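Local coordinates for uncharacterized ABC transporter solute-binding protein yclQ (Bacillus subtilis subsp. subtilis str. 168, PDB 3GFV) that binds iron-free and ferric petrobactin, and the precursor 3,4-dihydroxybenzoic acid, and serves the YclNOPQ ABC transporter in ferric-petrobactin uptake, at residues Asp55-Leu60 with Ser70-Asp75; Lys76-Gly81 with Ala92-Asp97; Ser82-Asp87 with Thr273-Gly278. All coordinates share one frame; numbering follows the deposited sequence.

Contact 1. Residues Asp55-Leu60 with Ser70-Asp75; sequences DIVAGL and SKFKDD
K62 NZ gathers the carbonyls of the turn that swings F72 against L60 and V57: it hydrogen-bonds to D74 O, with weak bonds to F72 O and K73 O. It also bonds to Y77 O, just before strand 78-79. Several oxygens from one short run of chain thus share a single ammonium group. The turn is also tied internally, K73 N reaching S70 O at 3.0 Å, as expected of its 3-10 geometry.

The contact itself is apolar and buried. L60 does most of the work with both its methyls: CD1 lies 3.9 Å from F72 CB, while CD2 reaches F72 CD1, also at 3.9 Å, meeting the ring obliquely. The two side chains cross at about a right angle. Because L60 CG falls between its own N and carbonyl carbon (chi1 55°), the isobutyl group rises off the strand toward the root of F72. V57 adds a looser touch farther along the ring, CG2 to F72 CE1 at 4.5 Å.

Neighbours close in on the same phenyl group. K71 CG rests 3.6 Å above one face, offset toward the rim, and K71 NZ goes on to a salt bridge with D49, a residue the F72 side chain also touches. L45, on the same helix 42-50, meets V57, L60 and F72 alike, and the Y77 ring packs with its plane at about 60° to that of F72. A connecting turn and a helix thus cover one face of a parallel β-sheet, the layered α/β build of a lobe in the periplasmic binding protein fold.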
loop_
_atom_site.group_PDB
_atom_site.type_symbol
_atom_site.label_atom_id
_atom_site.label_comp_id
_atom_site.label_asym_id
_atom_site.label_seq_id
_atom_site.Cartn_x
_atom_site.Cartn_y
_atom_site.Cartn_z
ATOM N N ASP A 55 16.902 6.235 11.790
ATOM C CA ASP A 55 18.325 6.545 11.741
ATOM C C ASP A 55 19.114 5.682 10.769
ATOM O O ASP A 55 20.208 6.065 10.357
ATOM C CB ASP A 55 18.956 6.432 13.134
ATOM C CG ASP A 55 18.560 7.569 14.040
ATOM O OD1 ASP A 55 18.025 8.579 13.527
ATOM O OD2 ASP A 55 18.782 7.455 15.266
ATOM N N ILE A 56 18.583 4.519 10.410
ATOM C CA ILE A 56 19.351 3.623 9.550
ATOM C C ILE A 56 18.878 3.657 8.089
ATOM O O ILE A 56 19.339 2.885 7.248
ATOM C CB ILE A 56 19.470 2.186 10.137
ATOM C CG1 ILE A 56 18.086 1.593 10.445
ATOM C CG2 ILE A 56 20.321 2.205 11.409
ATOM C CD1 ILE A 56 17.251 1.294 9.174
ATOM N N VAL A 57 17.956 4.564 7.797
ATOM C CA VAL A 57 17.532 4.770 6.410
ATOM C C VAL A 57 18.508 5.711 5.723
ATOM O O VAL A 57 18.583 6.886 6.079
ATOM C CB VAL A 57 16.140 5.401 6.331
ATOM C CG1 VAL A 57 15.705 5.557 4.876
ATOM C CG2 VAL A 57 15.135 4.551 7.093
ATOM N N ALA A 58 19.254 5.205 4.745
ATOM C CA ALA A 58 20.225 6.047 4.040
ATOM C C ALA A 58 19.600 6.901 2.943
ATOM O O ALA A 58 20.096 7.992 2.626
ATOM C CB ALA A 58 21.348 5.197 3.458
ATOM N N GLY A 59 18.524 6.401 2.348
ATOM C CA GLY A 59 17.962 7.036 1.163
ATOM C C GLY A 59 16.658 6.403 0.732
ATOM O O GLY A 59 16.369 5.238 1.060
ATOM N N LEU A 60 15.871 7.178 -0.011
ATOM C CA LEU A 60 14.572 6.740 -0.495
ATOM C C LEU A 60 14.228 7.654 -1.676
ATOM O O LEU A 60 14.791 8.745 -1.810
ATOM C CB LEU A 60 13.510 6.909 0.596
ATOM C CG LEU A 60 13.386 8.321 1.187
ATOM C CD1 LEU A 60 11.927 8.767 1.154
ATOM C CD2 LEU A 60 13.939 8.334 2.624
ATOM N N SER A 70 6.118 12.652 5.184
ATOM C CA SER A 70 6.778 13.932 4.831
ATOM C C SER A 70 8.059 14.221 5.616
ATOM O O SER A 70 8.924 14.965 5.157
ATOM C CB SER A 70 5.802 15.110 4.977
ATOM O OG SER A 70 5.294 15.178 6.299
ATOM N N LYS A 71 8.183 13.628 6.795
ATOM C CA LYS A 71 9.389 13.807 7.603
ATOM C C LYS A 71 10.636 13.407 6.804
ATOM O O LYS A 71 11.725 13.926 7.024
ATOM C CB LYS A 71 9.289 12.963 8.874
ATOM C CG LYS A 71 9.613 11.501 8.627
ATOM C CD LYS A 71 8.995 10.609 9.682
ATOM C CE LYS A 71 9.522 10.941 11.056
ATOM N NZ LYS A 71 8.781 10.177 12.091
ATOM N N PHE A 72 10.464 12.490 5.857
ATOM C CA PHE A 72 11.602 11.981 5.091
ATOM C C PHE A 72 12.133 12.942 4.020
ATOM O O PHE A 72 13.095 12.627 3.321
ATOM C CB PHE A 72 11.277 10.591 4.529
ATOM C CG PHE A 72 11.237 9.521 5.598
ATOM C CD1 PHE A 72 12.417 9.054 6.151
ATOM C CD2 PHE A 72 10.035 9.008 6.054
ATOM C CE1 PHE A 72 12.399 8.080 7.149
ATOM C CE2 PHE A 72 10.011 8.042 7.048
ATOM C CZ PHE A 72 11.202 7.576 7.592
ATOM N N LYS A 73 11.529 14.124 3.922
ATOM C CA LYS A 73 12.055 15.178 3.052
ATOM C C LYS A 73 13.357 15.743 3.626
ATOM O O LYS A 73 14.164 16.340 2.912
ATOM C CB LYS A 73 11.031 16.305 2.881
ATOM C CG LYS A 73 9.736 15.855 2.251
ATOM C CD LYS A 73 8.802 17.022 1.965
ATOM C CE LYS A 73 7.530 16.530 1.279
ATOM N NZ LYS A 73 6.830 17.610 0.523
ATOM N N ASP A 74 13.549 15.559 4.928
ATOM C CA ASP A 74 14.785 15.979 5.596
ATOM C C ASP A 74 16.010 15.567 4.788
ATOM O O ASP A 74 16.102 14.436 4.327
ATOM C CB ASP A 74 14.856 15.366 7.005
ATOM C CG ASP A 74 15.911 16.022 7.882
ATOM O OD1 ASP A 74 17.126 15.901 7.597
ATOM O OD2 ASP A 74 15.515 16.647 8.886
ATOM N N ASP A 75 16.957 16.481 4.611
ATOM C CA ASP A 75 18.139 16.178 3.815
ATOM C C ASP A 75 19.050 15.110 4.435
ATOM O O ASP A 75 19.987 14.658 3.788
ATOM C CB ASP A 75 18.933 17.454 3.524
ATOM C CG ASP A 75 18.232 18.349 2.518
ATOM O OD1 ASP A 75 17.410 17.825 1.740
ATOM O OD2 ASP A 75 18.501 19.569 2.502
#

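Contact 2. Residues Lys76-Gly81 with Ala92-Asp97; sequences KYADVG and AELDPD
Apolar packing comes first, and L94 supplies one whole side of it. Its two methyls straddle the methyl of A78: L94 CD2 lies 3.6 Å from A78 CB, and L94 CD1 comes almost as close. CD1 also leans on V80, 3.7 Å from V80 CG1, with the V80 and L94 side chains meeting at a slant. V80 CG1 sits beside its own backbone N, anti to the carbonyl carbon (chi1 -72°), which puts that branch within range of the leucine. D79, between the two, has its CB directed to the other side, the alternation expected along a strand. V38, from the strand 37-39, touches both V80 and L94, so the leucine lies over the sheet and not merely beside its edge.

This is the closing end of a β-α-β crossover: the chain leaves edge strand 78-79, runs through helix 88-93 and enters strand 98-101, passing over strands 57-60 and 37-39 on the way.

Hydrogen bonds fix the backbone at both ends. On the strand side, G81 N donates to D79 OD1 at 3.1 Å in a nearly straight bond (162°), forming an Asx turn; the N-H arrives from above the carboxylate plane, 48° out of it. The same oxygen accepts from K62 N, so two backbone amides hold this carboxylate. G81 has backbone angles at which a CB would press on the carbonyl O of V80. On the helix side, D95 N bonds to A92 O at 3.0 Å, and D95 then takes a positive phi that turns the chain into P96. Beyond it, the carboxylate of D97 accepts from two backbone amides, OD1 from K36 N and OD2 from K35 N.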
loop_
_atom_site.group_PDB
_atom_site.type_symbol
_atom_site.label_atom_id
_atom_site.label_comp_id
_atom_site.label_asym_id
_atom_site.label_seq_id
_atom_site.Cartn_x
_atom_site.Cartn_y
_atom_site.Cartn_z
ATOM N N LYS A 76 18.796 14.703 5.681
ATOM C CA LYS A 76 19.626 13.642 6.258
ATOM C C LYS A 76 19.369 12.337 5.490
ATOM O O LYS A 76 20.178 11.414 5.518
ATOM C CB LYS A 76 19.386 13.470 7.770
ATOM C CG LYS A 76 17.995 12.992 8.136
ATOM C CD LYS A 76 17.833 12.802 9.642
ATOM C CE LYS A 76 18.259 11.408 10.078
ATOM N NZ LYS A 76 17.630 11.010 11.376
ATOM N N TYR A 77 18.236 12.269 4.804
ATOM C CA TYR A 77 17.923 11.118 3.958
ATOM C C TYR A 77 18.253 11.478 2.510
ATOM O O TYR A 77 17.789 12.502 2.009
ATOM C CB TYR A 77 16.430 10.772 4.071
ATOM C CG TYR A 77 15.976 10.607 5.503
ATOM C CD1 TYR A 77 16.352 9.491 6.240
ATOM C CD2 TYR A 77 15.191 11.575 6.126
ATOM C CE1 TYR A 77 15.953 9.334 7.560
ATOM C CE2 TYR A 77 14.790 11.426 7.449
ATOM C CZ TYR A 77 15.180 10.301 8.161
ATOM O OH TYR A 77 14.789 10.132 9.479
ATOM N N ALA A 78 19.061 10.658 1.845
ATOM C CA ALA A 78 19.398 10.927 0.447
ATOM C C ALA A 78 18.209 10.666 -0.460
ATOM O O ALA A 78 17.470 9.699 -0.265
ATOM C CB ALA A 78 20.603 10.084 0.007
ATOM N N ASP A 79 18.022 11.537 -1.451
ATOM C CA ASP A 79 16.982 11.343 -2.464
ATOM C C ASP A 79 17.537 10.443 -3.574
ATOM O O ASP A 79 18.480 10.826 -4.282
ATOM C CB ASP A 79 16.585 12.700 -3.051
ATOM C CG ASP A 79 15.409 12.608 -4.014
ATOM O OD1 ASP A 79 14.904 11.493 -4.248
ATOM O OD2 ASP A 79 14.997 13.658 -4.543
ATOM N N VAL A 80 16.975 9.245 -3.725
ATOM C CA VAL A 80 17.480 8.317 -4.738
ATOM C C VAL A 80 16.534 8.207 -5.944
ATOM O O VAL A 80 16.522 7.196 -6.642
ATOM C CB VAL A 80 17.808 6.906 -4.129
ATOM C CG1 VAL A 80 19.057 6.969 -3.253
ATOM C CG2 VAL A 80 16.625 6.354 -3.334
ATOM N N GLY A 81 15.730 9.251 -6.164
ATOM C CA GLY A 81 14.960 9.399 -7.397
ATOM C C GLY A 81 13.457 9.218 -7.257
ATOM O O GLY A 81 12.794 9.878 -6.447
ATOM N N ALA A 92 24.382 3.659 -5.416
ATOM C CA ALA A 92 25.729 3.113 -5.297
ATOM C C ALA A 92 26.621 4.040 -4.475
ATOM O O ALA A 92 27.404 3.581 -3.648
ATOM C CB ALA A 92 26.334 2.862 -6.667
ATOM N N GLU A 93 26.462 5.346 -4.676
ATOM C CA GLU A 93 27.270 6.335 -3.958
ATOM C C GLU A 93 27.107 6.257 -2.436
ATOM O O GLU A 93 28.040 6.551 -1.682
ATOM C CB GLU A 93 26.926 7.738 -4.460
ATOM C CG GLU A 93 27.563 8.889 -3.700
ATOM C CD GLU A 93 27.103 10.243 -4.232
ATOM O OE1 GLU A 93 26.726 10.316 -5.424
ATOM O OE2 GLU A 93 27.113 11.228 -3.462
ATOM N N LEU A 94 25.931 5.841 -1.994
ATOM C CA LEU A 94 25.627 5.747 -0.574
ATOM C C LEU A 94 26.301 4.548 0.097
ATOM O O LEU A 94 26.327 4.457 1.323
ATOM C CB LEU A 94 24.109 5.664 -0.365
ATOM C CG LEU A 94 23.305 6.869 -0.841
ATOM C CD1 LEU A 94 21.813 6.568 -0.785
ATOM C CD2 LEU A 94 23.614 8.091 -0.005
ATOM N N ASP A 95 26.844 3.632 -0.703
ATOM C CA ASP A 95 27.467 2.426 -0.166
ATOM C C ASP A 95 26.535 1.724 0.824
ATOM O O ASP A 95 26.913 1.418 1.973
ATOM C CB ASP A 95 28.797 2.757 0.512
ATOM C CG ASP A 95 29.629 1.517 0.792
ATOM O OD1 ASP A 95 29.434 0.500 0.085
ATOM O OD2 ASP A 95 30.471 1.561 1.715
ATOM N N PRO A 96 25.303 1.457 0.388
ATOM C CA PRO A 96 24.333 0.891 1.332
ATOM C C PRO A 96 24.661 -0.545 1.733
ATOM O O PRO A 96 25.352 -1.258 1.008
ATOM C CB PRO A 96 23.026 0.936 0.545
ATOM C CG PRO A 96 23.453 0.845 -0.894
ATOM C CD PRO A 96 24.777 1.551 -0.990
ATOM N N ASP A 97 24.173 -0.980 2.890
ATOM C CA ASP A 97 24.427 -2.363 3.283
ATOM C C ASP A 97 23.198 -3.251 3.105
ATOM O O ASP A 97 23.277 -4.464 3.259
ATOM C CB ASP A 97 25.036 -2.464 4.701
ATOM C CG ASP A 97 24.272 -1.661 5.751
ATOM O OD1 ASP A 97 23.144 -1.192 5.503
ATOM O OD2 ASP A 97 24.796 -1.511 6.875
#

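Contact 3. Residues Ser82-Asp87 with Thr273-Gly278; sequences SLKEPD and TWYLSG. With PO4 (phosphate ion), chain C.
The cleft between the two lobes of this periplasmic binding protein, where ligands bind in this fold, is where K84 and Y275 come together around a phosphate ion. The ion probably came from the crystallisation liquor. Basic residues are gathered here, as would suit an anionic ligand such as a ferric siderophore, though the phosphate alone does not establish how petrobactin sits.

K84 reaches the ion with its chain fully extended beyond CG, and its NZ donates to phosphate O2 at 2.7 Å. From the other segment, Y275 brings its hydroxyl, Y275 OH, to 2.7 Å from that oxygen, with O2 oblique to the phenol ring. The lysine and the phenol are themselves 4.2 Å apart, K84 NZ to Y275 OH, so the phosphate is what joins them. With CG anti to its backbone N (chi1 -176°), Y275 sends its ring out from helix 271-276 toward the ion. R236 NE hydrogen-bonds to the hydroxyl, while R104 makes a cation-pi contact with the ring and a hydrogen bond to Y275 O; these would help fix the phenol in place.

Beside this polar group lies a small apolar one. L83 CD1 is 4.2 Å from L276 CD2, the two side chains slanting past each other, and 4.1 Å from L276 O. F42 touches both leucines and so bridges them from helix 42-50.

The loop bearing K84 is braced from within: S82 N bonds to E85 O, and in an ST motif S82 OG accepts from E85 N at 2.9 Å, the N-H bent to 135°.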
loop_
_atom_site.group_PDB
_atom_site.type_symbol
_atom_site.label_atom_id
_atom_site.label_comp_id
_atom_site.label_asym_id
_atom_site.label_seq_id
_atom_site.Cartn_x
_atom_site.Cartn_y
_atom_site.Cartn_z
ATOM N N SER A 82 12.906 8.337 -8.081
ATOM C CA SER A 82 11.480 8.044 -8.014
ATOM C C SER A 82 11.265 6.546 -7.984
ATOM O O SER A 82 12.199 5.762 -8.202
ATOM C CB SER A 82 10.747 8.657 -9.213
ATOM O OG SER A 82 10.975 7.895 -10.372
ATOM N N LEU A 83 10.023 6.150 -7.717
ATOM C CA LEU A 83 9.716 4.743 -7.538
ATOM C C LEU A 83 9.962 4.000 -8.840
ATOM O O LEU A 83 10.397 2.852 -8.822
ATOM C CB LEU A 83 8.266 4.563 -7.100
ATOM C CG LEU A 83 7.998 5.029 -5.668
ATOM C CD1 LEU A 83 6.500 5.057 -5.421
ATOM C CD2 LEU A 83 8.669 4.078 -4.704
ATOM N N LYS A 84 9.674 4.659 -9.965
ATOM C CA LYS A 84 9.811 4.013 -11.265
ATOM C C LYS A 84 11.147 4.325 -11.941
ATOM O O LYS A 84 11.543 3.636 -12.870
ATOM C CB LYS A 84 8.639 4.366 -12.193
ATOM C CG LYS A 84 7.360 3.674 -11.757
ATOM C CD LYS A 84 6.189 4.042 -12.645
ATOM C CE LYS A 84 4.883 3.543 -12.039
ATOM N NZ LYS A 84 3.688 3.952 -12.845
ATOM N N GLU A 85 11.844 5.348 -11.462
ATOM C CA GLU A 85 13.126 5.721 -12.048
ATOM C C GLU A 85 14.188 5.862 -10.947
ATOM O O GLU A 85 14.497 6.981 -10.538
ATOM C CB GLU A 85 12.987 7.033 -12.852
ATOM C CG GLU A 85 11.884 6.962 -13.922
ATOM C CD GLU A 85 11.504 8.304 -14.589
ATOM O OE1 GLU A 85 12.165 9.348 -14.395
ATOM O OE2 GLU A 85 10.510 8.309 -15.340
ATOM N N PRO A 86 14.751 4.733 -10.474
ATOM C CA PRO A 86 15.788 4.848 -9.448
ATOM C C PRO A 86 17.031 5.546 -9.977
ATOM O O PRO A 86 17.426 5.370 -11.140
ATOM C CB PRO A 86 16.114 3.382 -9.102
ATOM C CG PRO A 86 14.882 2.613 -9.519
ATOM C CD PRO A 86 14.420 3.325 -10.761
ATOM N N ASP A 87 17.633 6.372 -9.132
ATOM C CA ASP A 87 18.912 6.975 -9.458
ATOM C C ASP A 87 19.975 5.986 -8.988
ATOM O O ASP A 87 20.454 6.064 -7.856
ATOM C CB ASP A 87 19.051 8.315 -8.732
ATOM C CG ASP A 87 20.359 9.029 -9.044
ATOM O OD1 ASP A 87 21.276 8.416 -9.622
ATOM O OD2 ASP A 87 20.467 10.222 -8.703
ATOM N N THR A 273 -1.283 7.654 -0.096
ATOM C CA THR A 273 -0.936 6.474 0.684
ATOM C C THR A 273 -1.368 5.186 -0.012
ATOM O O THR A 273 -0.601 4.227 -0.107
ATOM C CB THR A 273 -1.539 6.567 2.092
ATOM O OG1 THR A 273 -0.934 7.670 2.772
ATOM C CG2 THR A 273 -1.293 5.281 2.894
ATOM N N TRP A 274 -2.600 5.167 -0.534
ATOM C CA TRP A 274 -3.123 3.952 -1.145
ATOM C C TRP A 274 -2.429 3.570 -2.448
ATOM O O TRP A 274 -2.220 2.379 -2.722
ATOM C CB TRP A 274 -4.646 4.046 -1.344
ATOM C CG TRP A 274 -5.406 3.867 -0.078
ATOM C CD1 TRP A 274 -5.479 4.741 0.967
ATOM C CD2 TRP A 274 -6.206 2.738 0.286
ATOM N NE1 TRP A 274 -6.283 4.226 1.962
ATOM C CE2 TRP A 274 -6.710 2.981 1.581
ATOM C CE3 TRP A 274 -6.517 1.528 -0.346
ATOM C CZ2 TRP A 274 -7.546 2.071 2.247
ATOM C CZ3 TRP A 274 -7.343 0.620 0.316
ATOM C CH2 TRP A 274 -7.848 0.903 1.599
ATOM N N TYR A 275 -2.035 4.582 -3.223
ATOM C CA TYR A 275 -1.409 4.350 -4.520
ATOM C C TYR A 275 0.120 4.191 -4.439
ATOM O O TYR A 275 0.691 3.323 -5.097
ATOM C CB TYR A 275 -1.783 5.477 -5.482
ATOM C CG TYR A 275 -1.256 5.253 -6.875
ATOM C CD1 TYR A 275 -1.805 4.266 -7.687
ATOM C CD2 TYR A 275 -0.212 6.014 -7.370
ATOM C CE1 TYR A 275 -1.333 4.057 -8.976
ATOM C CE2 TYR A 275 0.267 5.813 -8.658
ATOM C CZ TYR A 275 -0.298 4.826 -9.451
ATOM O OH TYR A 275 0.178 4.614 -10.732
ATOM N N LEU A 276 0.772 4.996 -3.612
ATOM C CA LEU A 276 2.242 4.988 -3.571
ATOM C C LEU A 276 2.767 4.087 -2.475
ATOM O O LEU A 276 3.936 3.703 -2.485
ATOM C CB LEU A 276 2.776 6.380 -3.291
ATOM C CG LEU A 276 2.341 7.434 -4.314
ATOM C CD1 LEU A 276 2.767 8.823 -3.854
ATOM C CD2 LEU A 276 2.866 7.100 -5.710
ATOM N N SER A 277 1.922 3.768 -1.508
ATOM C CA SER A 277 2.416 3.041 -0.339
ATOM C C SER A 277 1.537 1.832 -0.027
ATOM O O SER A 277 1.034 1.174 -0.931
ATOM C CB SER A 277 2.527 3.971 0.872
ATOM O OG SER A 277 3.219 3.311 1.946
ATOM N N GLY A 278 1.352 1.547 1.254
ATOM C CA GLY A 278 0.623 0.358 1.660
ATOM C C GLY A 278 1.553 -0.803 1.996
ATOM O O GLY A 278 2.681 -0.867 1.506
HETATM P P PO4 C . 1.958 1.521 -11.310
HETATM O O1 PO4 C . 1.424 0.720 -10.145
HETATM O O2 PO4 C . 2.246 2.934 -10.860
HETATM O O3 PO4 C . 3.227 0.872 -11.824
HETATM O O4 PO4 C . 0.920 1.546 -12.407
#

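Overall arrangement
The three contacts follow the chain from sheet to cleft. Contacts 1 and 2, centres about 10 Å apart, belong to one parallel five-stranded sheet: strands 57-60 and 78-79 are neighbours in it, joined by L60 O to V80 N and A58 O to A78 N. Contact 1 closes before contact 2 opens, whereas the segments of contacts 2 and 3 alternate. V80 O to D87 N ties those two together, their centres about 16 Å apart. Contacts 1 and 3 do not touch. Contacts 1 and 2 thus lie in the sheet layer of one lobe, while contact 3 brings that lobe's loop 82-87, across 185 intervening residues, to helix 271-276 at the cleft where ligands bind in this fold.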